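PDB 4ASM: beta-agarase D from Zobellia galactanivorans, which hydrolyses the beta-1,4-galactosidic linkages of agarose at random with retention of the anomeric configuration, through its glycoside hydrolase family 16 catalytic domain. Local coordinates for residues A31-D34 with F35-F39; E72-G75 with P76-W79; V302-P305 with F306-N310; L309-R313 with K314-E318; M343-F346 with Y347-N350. All coordinates share one frame; numbering follows the deposited sequence.

Contact 1 (A31-D34 with F35-F39); sequences ASDD and FNYTF. With CA (calcium ion), chain B.
Asp-33 extends its carboxylate away from its own backbone N (chi1 -162°), over the ring of Phe-35 and up to the hydroxyl of Tyr-37, whose ring is brought back by CG sitting between backbone N and carbonyl carbon (chi1 53°). Carboxylate and Phe-35 ring are stacked, their planes 29° apart, and Asp-33 CB makes a CH-pi contact with the same ring, 4.2 Å from its centroid. Against Tyr-37 the carboxylate is nearly coplanar and lies at the ring edge. Tyr-37 OH donates to the syn lone pair of Asp-33 OD2 at 2.7 Å, while Phe-35 N reaches Asp-33 OD1 at 2.8 Å from above the carboxylate plane. Trp-56 NE1 also bonds to OD2. The stretch is a calcium-binding loop of the GH16 domain, between strands 24-27 and 47-48: the metal takes Asp-34 O at 2.4 Å and Asn-36 OD1 at 2.5 Å, and Asp-9, Gly-89, Asp-354 and a water complete the site. Shared coordination explains why Asp-34 O and Asn-36 OD1 approach to 2.8 Å. Two further waters bridge Asp-34 to Asn-36, one from OD1 to the backbone N, the other from OD2 to ND2. Phe-35 meanwhile packs on Val-353 and Ile-356 of strand 350-362.

Contact 2 (E72-G75 with P76-W79); sequences EGPG and PTKW
The indole of Trp-79 lies flat against the backbone of Glu-72 and Gly-73. Gly-73 CA stands 3.6 Å from the centroid of the six-membered ring and only 9° off its normal, a CH-pi contact over the face. Glu-72 O sits above the same face, offset toward the rim, and accepts the bond from Trp-79 N at 2.8 Å. Pro-74 crosses the indole at about a right angle, its CD 3.9 Å from Trp-79 CZ2. At phi 120° Gly-73 presents a bare CA to the indole. The chain reverses through a type II' beta turn from Pro-74 to Thr-77, with Gly-75 at positive phi, and so enters strand 77-79, which runs parallel to strand 112-125 in the GH16 beta-sandwich. Thr-77 N closes the turn on Pro-74 O at 2.9 Å. Thr-77 OG1, beside its backbone N, lies 2.9 Å from Pro-74 O and is hydrogen-bonded to Asp-327 N. On the outer side Glu-72 and Lys-78 run side by side in the same direction: Glu-72 OE2 touches Lys-78 CG at 3.9 Å, but the charged ends stay apart. Trp-79 NE1 bonds to Val-325 O, and Pro-74 touches Glu-326, a probable substrate-binding residue.

Contact 3 (V302-P305 with F306-N310); sequences VIDP and FNYLN
Asp-304 turns its carboxylate into the loop that follows it, with CG anti to the backbone N (chi1 -175°), and there each oxygen takes a backbone N-H. Tyr-308 N gives a bond of 2.8 Å to the syn lone pair of Asp-304 OD1. Leu-309 N reaches Asp-304 OD2 at 2.9 Å, also on the syn side but 24° out of the carboxylate plane. This is the tight part of the contact: Asp-304 is buried, with Leu-309 CB 3.4 Å from its OD2. A type I beta turn from Asp-304 to Asn-307 is closed by a longer bond of 3.3 Å from Asn-307 N to Asp-304 O that arrives well above the carbonyl plane. Pro-305 CG lies over one face of the Phe-306 ring, 4.0 Å from the centroid, in a CH-pi contact. The loop lies between helix 291-297 and strand 320-326 of the GH16 domain, Tyr-308 and Leu-309 packing on Val-189 of strand 183-191.

The other side is looser and wetter. One water links Asp-304 OD1 to Phe-306 N while resting over the centre of the Tyr-308 ring; another lies 2.8 Å from both Asp-304 OD2 and Asn-307 OD1. Asn-310 OD1 receives a weak bond from Asn-307 ND2. Backbone N-H groups and waters meet both carboxylate oxygens; several donors sharing the charge would probably help keep this buried Asp-304 ionised.

Contact 4 (L309-R313 with K314-E318); sequences LNNGR and KFSKE
Asn-311 lies in the loop between helix 291-297 and strand 320-326 of the GH16 domain, and its amide makes a two-bond bridge to the backbone of Lys-314. From CB, which points toward the following segment, the side chain turns between its own backbone N and carbonyl carbon (chi1 79°), bringing Asn-311 CG to 3.4 Å from Lys-314 O. Asn-311 OD1 accepts from Lys-314 N at 3.1 Å, the donor tilted 24° from the carbonyl plane. Asn-311 ND2 gives Lys-314 O a shorter bond of 2.8 Å, with the oxygen close to the amide plane. Donor and acceptor sides of one amide thus grip the N-H and C=O of a single residue, which fixes the rotation of the group. A weak bond runs on from ND2 to Ser-316 OG, itself held by Gln-159 OE1.

Two positive-phi residues, Gly-312 and Arg-313, carry the chain round. Lys-314, bent at chi3, folds back over the backbone of Asn-311 and Gly-312, with Lys-314 CE 3.6 Å from Asn-311 O. Arg-313 leaves in the other direction, its guanidinium bonded to Thr-270 O. At roughly a right angle to the Asn-311 ND2 bond, Leu-309 CD1 comes within 3.2 Å of Lys-314 O.

Contact 5 (M343-F346 with Y347-N350); sequences MANF and YDNN
Met-343 meets Asn-349 through its sulfur: the chain, bent at chi2 and chi3, crosses the amide obliquely and brings SD to 3.7 Å from Asn-349 OD1, with CE near the same amide. Asn-349, buried, directs its side chain back toward this residue, and its ND2 also bonds to Glu-342 O. After Ala-344 the chain reaches Asn-345, whose carbonyl oxygen accepts an i to i+3 bond. Asp-348 N donates to Asn-345 O at 3.2 Å from well above the carbonyl plane, and Asn-349 ND2 adds a weak bond of 2.8 Å to the same oxygen. The side-chain amide of Asn-345 is stacked on the carboxylate of Asp-348, the two planes 15° apart. Asp-348 OD1 has a further, weak partner in Asn-143.

Phe-346 supplies the next turn bond, from Asn-349 N to Phe-346 O at 2.8 Å, again with the donor far above the carbonyl plane. Successive i to i+3 bonds of this kind are what define 3-10 winding. The ring, carried by CG anti to the backbone N (chi1 -176°), reaches Asn-350 at a slant, Phe-346 CE2 lying 3.6 Å from Asn-350 ND2. Ring and amide planes are 48° apart, and Asn-350 ND2 is hydrogen-bonded to Asn-92 OD1. Phe-346 also meets Trp-94 of strand 90-96 edge-to-face. The turn joins helix 340-343 to strand 350-362, beside strand 90-96, with which that strand pairs antiparallel.

Contact 2, the most buried of the five, packs an indole of strand 77-79 on backbone. Contacts 1, 3 and 5 are partly buried loops, while contact 4 lies at the surface. Contacts 3 and 4 share Leu-309 and Asn-310 and touch through Arg-313 NH1, probably hydrogen-bonded to Asp-304 O; one uses a carboxylate, the other an amide, to hold backbone groups. Contacts 1 and 5 both involve strand 350-362, one packing on it and supplying calcium ligands, the other leading into it. Contacts 3 and 5 lie on opposite sides of the chain's centre, about 39 Å apart between centres.

Contact 1 (A31-D34 with F35-F39)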
loop_
_atom_site.group_PDB
_atom_site.type_symbol
_atom_site.label_atom_id
_atom_site.label_comp_id
_atom_site.label_asym_id
_atom_site.label_seq_id
_atom_site.Cartn_x
_atom_site.Cartn_y
_atom_site.Cartn_z
ATOM N N ALA A 31 -17.052 -3.138 -7.219
ATOM C CA ALA A 31 -15.719 -3.114 -6.596
ATOM C C ALA A 31 -15.746 -3.252 -5.079
ATOM O O ALA A 31 -14.829 -3.824 -4.485
ATOM C CB ALA A 31 -14.984 -1.844 -6.966
ATOM N N SER A 32 -16.780 -2.690 -4.461
ATOM C CA SER A 32 -16.831 -2.605 -3.001
ATOM C C SER A 32 -17.230 -3.925 -2.360
ATOM O O SER A 32 -17.935 -4.732 -2.959
ATOM C CB SER A 32 -17.776 -1.481 -2.587
ATOM O OG SER A 32 -17.343 -0.262 -3.158
ATOM N N ASP A 33 -16.780 -4.145 -1.132
ATOM C CA ASP A 33 -17.043 -5.402 -0.456
ATOM C C ASP A 33 -16.975 -5.205 1.062
ATOM O O ASP A 33 -15.944 -4.757 1.591
ATOM C CB ASP A 33 -16.010 -6.456 -0.891
ATOM C CG ASP A 33 -16.455 -7.874 -0.597
ATOM O OD1 ASP A 33 -17.412 -8.041 0.211
ATOM O OD2 ASP A 33 -15.850 -8.804 -1.161
ATOM N N ASP A 34 -18.052 -5.529 1.774
ATOM C CA ASP A 34 -17.979 -5.532 3.234
ATOM C C ASP A 34 -17.762 -6.909 3.877
ATOM O O ASP A 34 -17.868 -7.047 5.108
ATOM C CB ASP A 34 -19.094 -4.701 3.926
ATOM C CG ASP A 34 -20.498 -5.181 3.619
ATOM O OD1 ASP A 34 -20.659 -6.172 2.871
ATOM O OD2 ASP A 34 -21.444 -4.521 4.139
ATOM N N PHE A 35 -17.435 -7.913 3.049
ATOM C CA PHE A 35 -16.860 -9.193 3.503
ATOM C C PHE A 35 -17.672 -9.926 4.574
ATOM O O PHE A 35 -17.101 -10.474 5.511
ATOM C CB PHE A 35 -15.427 -8.982 4.033
ATOM C CG PHE A 35 -14.449 -8.498 2.985
ATOM C CD1 PHE A 35 -14.181 -9.286 1.875
ATOM C CD2 PHE A 35 -13.757 -7.284 3.130
ATOM C CE1 PHE A 35 -13.271 -8.876 0.906
ATOM C CE2 PHE A 35 -12.834 -6.872 2.163
ATOM C CZ PHE A 35 -12.596 -7.655 1.057
ATOM N N ASN A 36 -18.994 -9.989 4.401
ATOM C CA ASN A 36 -19.841 -10.574 5.455
ATOM C C ASN A 36 -20.336 -11.993 5.146
ATOM O O ASN A 36 -21.075 -12.612 5.932
ATOM C CB ASN A 36 -20.944 -9.591 5.834
ATOM C CG ASN A 36 -20.380 -8.342 6.514
ATOM O OD1 ASN A 36 -19.287 -8.390 7.117
ATOM N ND2 ASN A 36 -21.088 -7.229 6.402
ATOM N N TYR A 37 -19.831 -12.516 4.044
ATOM C CA TYR A 37 -20.159 -13.831 3.535
ATOM C C TYR A 37 -19.083 -14.829 3.939
ATOM O O TYR A 37 -18.105 -14.473 4.621
ATOM C CB TYR A 37 -20.298 -13.746 2.007
ATOM C CG TYR A 37 -19.100 -13.124 1.293
ATOM C CD1 TYR A 37 -18.995 -11.736 1.140
ATOM C CD2 TYR A 37 -18.087 -13.926 0.780
ATOM C CE1 TYR A 37 -17.890 -11.172 0.487
ATOM C CE2 TYR A 37 -16.984 -13.374 0.153
ATOM C CZ TYR A 37 -16.908 -12.003 -0.002
ATOM O OH TYR A 37 -15.806 -11.467 -0.647
ATOM N N THR A 38 -19.262 -16.081 3.526
ATOM C CA THR A 38 -18.284 -17.121 3.760
ATOM C C THR A 38 -17.553 -17.446 2.469
ATOM O O THR A 38 -18.176 -17.677 1.431
ATOM C CB THR A 38 -18.951 -18.394 4.368
ATOM O OG1 THR A 38 -19.471 -18.068 5.663
ATOM C CG2 THR A 38 -17.943 -19.539 4.500
ATOM N N PHE A 39 -16.223 -17.392 2.528
ATOM C CA PHE A 39 -15.371 -17.958 1.506
ATOM C C PHE A 39 -14.352 -18.811 2.248
ATOM O O PHE A 39 -13.502 -18.281 2.974
ATOM C CB PHE A 39 -14.677 -16.871 0.670
ATOM C CG PHE A 39 -13.563 -17.405 -0.195
ATOM C CD1 PHE A 39 -13.800 -18.418 -1.116
ATOM C CD2 PHE A 39 -12.269 -16.903 -0.075
ATOM C CE1 PHE A 39 -12.777 -18.937 -1.899
ATOM C CE2 PHE A 39 -11.225 -17.420 -0.838
ATOM C CZ PHE A 39 -11.481 -18.441 -1.767
HETATM CA CA CA B . -17.480 -6.705 7.414
HETATM O O HOH W 1 -20.697 -8.928 2.278
HETATM O O HOH W 2 -23.653 -5.797 4.900
HETATM O O HOH W 3 -18.385 -7.214 9.606
#

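Contact 2 (E72-G75 with P76-W79)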
loop_
_atom_site.group_PDB
_atom_site.type_symbol
_atom_site.label_atom_id
_atom_site.label_comp_id
_atom_site.label_asym_id
_atom_site.label_seq_id
_atom_site.Cartn_x
_atom_site.Cartn_y
_atom_site.Cartn_z
ATOM N N GLU A 72 5.728 -14.645 -7.265
ATOM C CA GLU A 72 5.312 -15.201 -5.989
ATOM C C GLU A 72 5.567 -14.305 -4.792
ATOM O O GLU A 72 5.307 -14.696 -3.671
ATOM C CB GLU A 72 5.853 -16.625 -5.790
ATOM C CG GLU A 72 5.200 -17.667 -6.729
ATOM C CD GLU A 72 5.554 -19.106 -6.342
ATOM O OE1 GLU A 72 6.754 -19.413 -6.225
ATOM O OE2 GLU A 72 4.616 -19.927 -6.161
ATOM N N GLY A 73 6.075 -13.105 -5.046
ATOM C CA GLY A 73 6.284 -12.131 -3.971
ATOM C C GLY A 73 7.717 -11.681 -3.781
ATOM O O GLY A 73 8.668 -12.283 -4.306
ATOM N N PRO A 74 7.887 -10.587 -3.038
ATOM C CA PRO A 74 9.199 -10.008 -2.770
ATOM C C PRO A 74 9.921 -10.785 -1.684
ATOM O O PRO A 74 9.293 -11.546 -0.926
ATOM C CB PRO A 74 8.840 -8.599 -2.283
ATOM C CG PRO A 74 7.550 -8.792 -1.572
ATOM C CD PRO A 74 6.802 -9.820 -2.385
ATOM N N GLY A 75 11.227 -10.571 -1.561
ATOM C CA GLY A 75 11.960 -11.192 -0.467
ATOM C C GLY A 75 11.755 -12.695 -0.421
ATOM O O GLY A 75 11.685 -13.349 -1.464
ATOM N N PRO A 76 11.656 -13.251 0.797
ATOM C CA PRO A 76 11.377 -14.667 0.938
ATOM C C PRO A 76 9.860 -14.944 1.031
ATOM O O PRO A 76 9.456 -15.984 1.562
ATOM C CB PRO A 76 12.104 -14.998 2.241
ATOM C CG PRO A 76 11.822 -13.779 3.083
ATOM C CD PRO A 76 11.907 -12.615 2.112
ATOM N N THR A 77 9.026 -14.034 0.509
ATOM C CA THR A 77 7.576 -14.276 0.444
ATOM C C THR A 77 7.236 -15.311 -0.624
ATOM O O THR A 77 7.785 -15.286 -1.721
ATOM C CB THR A 77 6.833 -13.002 0.068
ATOM O OG1 THR A 77 7.197 -11.963 0.983
ATOM C CG2 THR A 77 5.290 -13.188 0.097
ATOM N N LYS A 78 6.325 -16.227 -0.276
ATOM C CA LYS A 78 5.669 -17.065 -1.294
ATOM C C LYS A 78 4.166 -16.926 -1.128
ATOM O O LYS A 78 3.580 -17.456 -0.178
ATOM C CB LYS A 78 6.087 -18.526 -1.214
ATOM C CG LYS A 78 5.519 -19.332 -2.420
ATOM C CD LYS A 78 5.334 -20.804 -2.120
ATOM C CE LYS A 78 4.116 -21.056 -1.222
ATOM N NZ LYS A 78 3.784 -22.524 -1.138
ATOM N N TRP A 79 3.529 -16.218 -2.053
ATOM C CA TRP A 79 2.088 -16.089 -1.989
ATOM C C TRP A 79 1.411 -17.433 -2.242
ATOM O O TRP A 79 1.849 -18.219 -3.097
ATOM C CB TRP A 79 1.587 -15.024 -2.950
ATOM C CG TRP A 79 1.937 -13.642 -2.533
ATOM C CD1 TRP A 79 1.898 -13.123 -1.268
ATOM C CD2 TRP A 79 2.359 -12.597 -3.390
ATOM N NE1 TRP A 79 2.287 -11.797 -1.287
ATOM C CE2 TRP A 79 2.574 -11.448 -2.581
ATOM C CE3 TRP A 79 2.571 -12.508 -4.773
ATOM C CZ2 TRP A 79 3.003 -10.235 -3.117
ATOM C CZ3 TRP A 79 2.981 -11.305 -5.301
ATOM C CH2 TRP A 79 3.188 -10.180 -4.479
#

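Contact 3 (V302-P305 with F306-N310)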
loop_
_atom_site.group_PDB
_atom_site.type_symbol
_atom_site.label_atom_id
_atom_site.label_comp_id
_atom_site.label_asym_id
_atom_site.label_seq_id
_atom_site.Cartn_x
_atom_site.Cartn_y
_atom_site.Cartn_z
ATOM N N VAL A 302 7.151 14.860 -7.425
ATOM C CA VAL A 302 7.017 13.935 -6.301
ATOM C C VAL A 302 6.285 12.666 -6.743
ATOM O O VAL A 302 6.101 11.746 -5.957
ATOM C CB VAL A 302 6.302 14.581 -5.077
ATOM C CG1 VAL A 302 7.159 15.696 -4.483
ATOM C CG2 VAL A 302 4.909 15.092 -5.425
ATOM N N ILE A 303 5.863 12.634 -8.007
ATOM C CA ILE A 303 5.249 11.439 -8.605
ATOM C C ILE A 303 6.311 10.576 -9.293
ATOM O O ILE A 303 6.473 9.407 -8.965
ATOM C CB ILE A 303 4.119 11.804 -9.619
ATOM C CG1 ILE A 303 3.015 12.670 -8.980
ATOM C CG2 ILE A 303 3.520 10.530 -10.272
ATOM C CD1 ILE A 303 2.348 12.105 -7.740
ATOM N N ASP A 304 7.054 11.188 -10.221
ATOM C CA ASP A 304 8.013 10.483 -11.077
ATOM C C ASP A 304 9.219 11.416 -11.306
ATOM O O ASP A 304 9.366 11.987 -12.400
ATOM C CB ASP A 304 7.312 10.146 -12.401
ATOM C CG ASP A 304 8.164 9.309 -13.338
ATOM O OD1 ASP A 304 9.176 8.760 -12.876
ATOM O OD2 ASP A 304 7.774 9.210 -14.530
ATOM N N PRO A 305 10.060 11.616 -10.271
ATOM C CA PRO A 305 11.152 12.601 -10.377
ATOM C C PRO A 305 12.158 12.260 -11.456
ATOM O O PRO A 305 12.824 13.171 -11.962
ATOM C CB PRO A 305 11.824 12.553 -8.985
ATOM C CG PRO A 305 11.400 11.241 -8.377
ATOM C CD PRO A 305 10.008 10.990 -8.941
ATOM N N PHE A 306 12.288 10.972 -11.782
ATOM C CA PHE A 306 13.302 10.490 -12.743
ATOM C C PHE A 306 12.742 10.078 -14.116
ATOM O O PHE A 306 13.460 9.471 -14.911
ATOM C CB PHE A 306 14.140 9.388 -12.101
ATOM C CG PHE A 306 14.614 9.735 -10.727
ATOM C CD1 PHE A 306 15.328 10.910 -10.509
ATOM C CD2 PHE A 306 14.327 8.921 -9.642
ATOM C CE1 PHE A 306 15.760 11.268 -9.220
ATOM C CE2 PHE A 306 14.761 9.269 -8.347
ATOM C CZ PHE A 306 15.498 10.435 -8.145
ATOM N N ASN A 307 11.482 10.415 -14.370
ATOM C CA ASN A 307 10.862 10.236 -15.684
ATOM C C ASN A 307 10.777 8.779 -16.104
ATOM O O ASN A 307 10.896 8.447 -17.299
ATOM C CB ASN A 307 11.608 11.058 -16.746
ATOM C CG ASN A 307 10.793 11.254 -17.997
ATOM O OD1 ASN A 307 9.572 11.377 -17.945
ATOM N ND2 ASN A 307 11.466 11.272 -19.152
ATOM N N TYR A 308 10.546 7.902 -15.129
ATOM C CA TYR A 308 10.459 6.461 -15.409
ATOM C C TYR A 308 9.302 6.139 -16.361
ATOM O O TYR A 308 9.383 5.184 -17.154
ATOM C CB TYR A 308 10.269 5.676 -14.106
ATOM C CG TYR A 308 11.483 5.608 -13.208
ATOM C CD1 TYR A 308 12.721 6.137 -13.602
ATOM C CD2 TYR A 308 11.387 5.032 -11.935
ATOM C CE1 TYR A 308 13.831 6.079 -12.741
ATOM C CE2 TYR A 308 12.454 4.969 -11.092
ATOM C CZ TYR A 308 13.692 5.492 -11.481
ATOM O OH TYR A 308 14.725 5.402 -10.587
ATOM N N LEU A 309 8.218 6.907 -16.276
ATOM C CA LEU A 309 7.008 6.649 -17.074
ATOM C C LEU A 309 7.084 7.266 -18.468
ATOM O O LEU A 309 6.264 6.938 -19.355
ATOM C CB LEU A 309 5.741 7.137 -16.354
ATOM C CG LEU A 309 5.501 6.562 -14.952
ATOM C CD1 LEU A 309 4.199 7.097 -14.396
ATOM C CD2 LEU A 309 5.508 5.010 -14.973
ATOM N N ASN A 310 8.040 8.182 -18.638
ATOM C CA ASN A 310 8.162 8.971 -19.870
ATOM C C ASN A 310 6.806 9.459 -20.396
ATOM O O ASN A 310 6.507 9.335 -21.596
ATOM C CB ASN A 310 8.908 8.175 -20.951
ATOM C CG ASN A 310 9.420 9.069 -22.063
ATOM O OD1 ASN A 310 9.720 10.240 -21.842
ATOM N ND2 ASN A 310 9.518 8.517 -23.268
HETATM O O HOH W 4 10.896 8.505 -10.876
HETATM O O HOH W 5 7.143 10.563 -16.843
#

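Contact 4 (L309-R313 with K314-E318)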
loop_
_atom_site.group_PDB
_atom_site.type_symbol
_atom_site.label_atom_id
_atom_site.label_comp_id
_atom_site.label_asym_id
_atom_site.label_seq_id
_atom_site.Cartn_x
_atom_site.Cartn_y
_atom_site.Cartn_z
ATOM N N LEU A 309 8.218 6.907 -16.276
ATOM C CA LEU A 309 7.008 6.649 -17.074
ATOM C C LEU A 309 7.084 7.266 -18.468
ATOM O O LEU A 309 6.264 6.938 -19.355
ATOM C CB LEU A 309 5.741 7.137 -16.354
ATOM C CG LEU A 309 5.501 6.562 -14.952
ATOM C CD1 LEU A 309 4.199 7.097 -14.396
ATOM C CD2 LEU A 309 5.508 5.010 -14.973
ATOM N N ASN A 310 8.040 8.182 -18.638
ATOM C CA ASN A 310 8.162 8.971 -19.870
ATOM C C ASN A 310 6.806 9.459 -20.396
ATOM O O ASN A 310 6.507 9.335 -21.596
ATOM C CB ASN A 310 8.908 8.175 -20.951
ATOM C CG ASN A 310 9.420 9.069 -22.063
ATOM O OD1 ASN A 310 9.720 10.240 -21.842
ATOM N ND2 ASN A 310 9.518 8.517 -23.268
ATOM N N ASN A 311 5.979 10.016 -19.511
ATOM C CA ASN A 311 4.599 10.323 -19.863
ATOM C C ASN A 311 4.103 11.663 -19.335
ATOM O O ASN A 311 2.894 11.896 -19.263
ATOM C CB ASN A 311 3.662 9.178 -19.397
ATOM C CG ASN A 311 3.343 9.233 -17.907
ATOM O OD1 ASN A 311 4.002 9.951 -17.148
ATOM N ND2 ASN A 311 2.357 8.458 -17.477
ATOM N N GLY A 312 5.029 12.539 -18.963
ATOM C CA GLY A 312 4.631 13.793 -18.327
ATOM C C GLY A 312 4.563 13.685 -16.810
ATOM O O GLY A 312 4.002 14.573 -16.164
ATOM N N ARG A 313 5.138 12.602 -16.267
ATOM C CA ARG A 313 5.345 12.394 -14.811
ATOM C C ARG A 313 4.010 12.361 -14.086
ATOM O O ARG A 313 3.757 13.104 -13.130
ATOM C CB ARG A 313 6.284 13.455 -14.240
ATOM C CG ARG A 313 7.609 13.468 -14.957
ATOM C CD ARG A 313 8.379 14.722 -14.595
ATOM N NE ARG A 313 9.517 14.948 -15.482
ATOM C CZ ARG A 313 10.734 14.435 -15.323
ATOM N NH1 ARG A 313 11.031 13.626 -14.312
ATOM N NH2 ARG A 313 11.689 14.745 -16.200
ATOM N N LYS A 314 3.151 11.472 -14.555
ATOM C CA LYS A 314 1.789 11.436 -14.072
ATOM C C LYS A 314 1.259 10.010 -14.123
ATOM O O LYS A 314 1.781 9.157 -14.858
ATOM C CB LYS A 314 0.908 12.392 -14.889
ATOM C CG LYS A 314 0.760 12.044 -16.374
ATOM C CD LYS A 314 -0.143 13.064 -17.077
ATOM C CE LYS A 314 0.654 14.219 -17.646
ATOM N NZ LYS A 314 -0.188 15.420 -17.908
ATOM N N PHE A 315 0.230 9.761 -13.328
ATOM C CA PHE A 315 -0.505 8.518 -13.422
ATOM C C PHE A 315 -1.410 8.598 -14.651
ATOM O O PHE A 315 -1.937 9.664 -15.003
ATOM C CB PHE A 315 -1.319 8.302 -12.149
ATOM C CG PHE A 315 -0.482 8.209 -10.900
ATOM C CD1 PHE A 315 0.352 7.105 -10.682
ATOM C CD2 PHE A 315 -0.527 9.217 -9.939
ATOM C CE1 PHE A 315 1.127 7.011 -9.529
ATOM C CE2 PHE A 315 0.254 9.139 -8.766
ATOM C CZ PHE A 315 1.093 8.012 -8.573
ATOM N N SER A 316 -1.581 7.478 -15.322
ATOM C CA SER A 316 -2.362 7.491 -16.545
ATOM C C SER A 316 -3.083 6.180 -16.796
ATOM O O SER A 316 -3.797 6.061 -17.792
ATOM C CB SER A 316 -1.454 7.820 -17.736
ATOM O OG SER A 316 -0.427 6.861 -17.899
ATOM N N LYS A 317 -2.888 5.194 -15.918
ATOM C CA LYS A 317 -3.406 3.846 -16.179
ATOM C C LYS A 317 -4.354 3.360 -15.093
ATOM O O LYS A 317 -4.105 3.576 -13.891
ATOM C CB LYS A 317 -2.251 2.860 -16.337
ATOM C CG LYS A 317 -1.423 3.133 -17.609
ATOM C CD LYS A 317 -0.091 2.388 -17.623
ATOM C CE LYS A 317 0.638 2.619 -18.948
ATOM N NZ LYS A 317 1.985 1.984 -18.956
ATOM N N GLU A 318 -5.438 2.704 -15.505
ATOM C CA GLU A 318 -6.294 1.992 -14.554
ATOM C C GLU A 318 -5.473 0.952 -13.777
ATOM O O GLU A 318 -4.464 0.408 -14.266
ATOM C CB GLU A 318 -7.513 1.328 -15.218
ATOM C CG GLU A 318 -7.157 0.178 -16.137
ATOM C CD GLU A 318 -8.360 -0.542 -16.719
ATOM O OE1 GLU A 318 -9.505 -0.199 -16.362
ATOM O OE2 GLU A 318 -8.115 -1.472 -17.525
#

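Contact 5 (M343-F346 with Y347-N350)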
loop_
_atom_site.group_PDB
_atom_site.type_symbol
_atom_site.label_atom_id
_atom_site.label_comp_id
_atom_site.label_asym_id
_atom_site.label_seq_id
_atom_site.Cartn_x
_atom_site.Cartn_y
_atom_site.Cartn_z
ATOM N N MET A 343 5.431 -16.362 15.374
ATOM C CA MET A 343 4.598 -17.140 14.459
ATOM C C MET A 343 3.732 -18.163 15.183
ATOM O O MET A 343 2.804 -18.714 14.590
ATOM C CB MET A 343 5.450 -17.845 13.408
ATOM C CG MET A 343 5.861 -16.968 12.248
ATOM S SD MET A 343 4.493 -16.406 11.174
ATOM C CE MET A 343 3.306 -17.720 11.334
ATOM N N ALA A 344 4.019 -18.406 16.458
ATOM C CA ALA A 344 3.173 -19.261 17.282
ATOM C C ALA A 344 1.823 -18.627 17.635
ATOM O O ALA A 344 0.895 -19.324 18.045
ATOM C CB ALA A 344 3.914 -19.695 18.534
ATOM N N ASN A 345 1.707 -17.310 17.466
ATOM C CA ASN A 345 0.468 -16.596 17.770
ATOM C C ASN A 345 -0.250 -16.301 16.447
ATOM O O ASN A 345 0.113 -15.359 15.737
ATOM C CB ASN A 345 0.782 -15.301 18.541
ATOM C CG ASN A 345 -0.460 -14.590 19.048
ATOM O OD1 ASN A 345 -0.509 -14.174 20.207
ATOM N ND2 ASN A 345 -1.458 -14.424 18.183
ATOM N N PHE A 346 -1.253 -17.111 16.103
ATOM C CA PHE A 346 -1.910 -16.963 14.790
ATOM C C PHE A 346 -2.551 -15.590 14.569
ATOM O O PHE A 346 -2.399 -14.997 13.496
ATOM C CB PHE A 346 -2.957 -18.054 14.528
ATOM C CG PHE A 346 -3.560 -17.964 13.152
ATOM C CD1 PHE A 346 -2.871 -18.456 12.051
ATOM C CD2 PHE A 346 -4.778 -17.322 12.951
ATOM C CE1 PHE A 346 -3.401 -18.328 10.760
ATOM C CE2 PHE A 346 -5.308 -17.191 11.663
ATOM C CZ PHE A 346 -4.625 -17.704 10.578
ATOM N N TYR A 347 -3.280 -15.124 15.582
ATOM C CA TYR A 347 -3.998 -13.848 15.601
ATOM C C TYR A 347 -3.077 -12.702 15.158
ATOM O O TYR A 347 -3.499 -11.778 14.451
ATOM C CB TYR A 347 -4.418 -13.582 17.048
ATOM C CG TYR A 347 -5.865 -13.284 17.342
ATOM C CD1 TYR A 347 -6.857 -14.249 17.144
ATOM C CD2 TYR A 347 -6.239 -12.060 17.910
ATOM C CE1 TYR A 347 -8.201 -13.988 17.462
ATOM C CE2 TYR A 347 -7.575 -11.787 18.225
ATOM C CZ TYR A 347 -8.548 -12.757 18.000
ATOM O OH TYR A 347 -9.869 -12.493 18.312
ATOM N N ASP A 348 -1.812 -12.771 15.575
ATOM C CA ASP A 348 -0.860 -11.703 15.291
ATOM C C ASP A 348 -0.418 -11.689 13.844
ATOM O O ASP A 348 0.150 -10.677 13.392
ATOM C CB ASP A 348 0.392 -11.835 16.170
ATOM C CG ASP A 348 0.154 -11.417 17.602
ATOM O OD1 ASP A 348 -0.796 -10.654 17.860
ATOM O OD2 ASP A 348 0.952 -11.845 18.468
ATOM N N ASN A 349 -0.693 -12.791 13.142
ATOM C CA ASN A 349 -0.226 -13.006 11.785
ATOM C C ASN A 349 -1.320 -13.090 10.742
ATOM O O ASN A 349 -1.114 -13.670 9.672
ATOM C CB ASN A 349 0.633 -14.255 11.748
ATOM C CG ASN A 349 1.888 -14.078 12.554
ATOM O OD1 ASN A 349 2.765 -13.309 12.155
ATOM N ND2 ASN A 349 1.956 -14.720 13.709
ATOM N N ASN A 350 -2.461 -12.483 11.058
ATOM C CA ASN A 350 -3.654 -12.561 10.226
ATOM C C ASN A 350 -4.251 -11.178 10.051
ATOM O O ASN A 350 -4.801 -10.594 10.981
ATOM C CB ASN A 350 -4.672 -13.511 10.860
ATOM C CG ASN A 350 -5.874 -13.758 9.986
ATOM O OD1 ASN A 350 -5.840 -13.577 8.774
ATOM N ND2 ASN A 350 -6.961 -14.206 10.607
#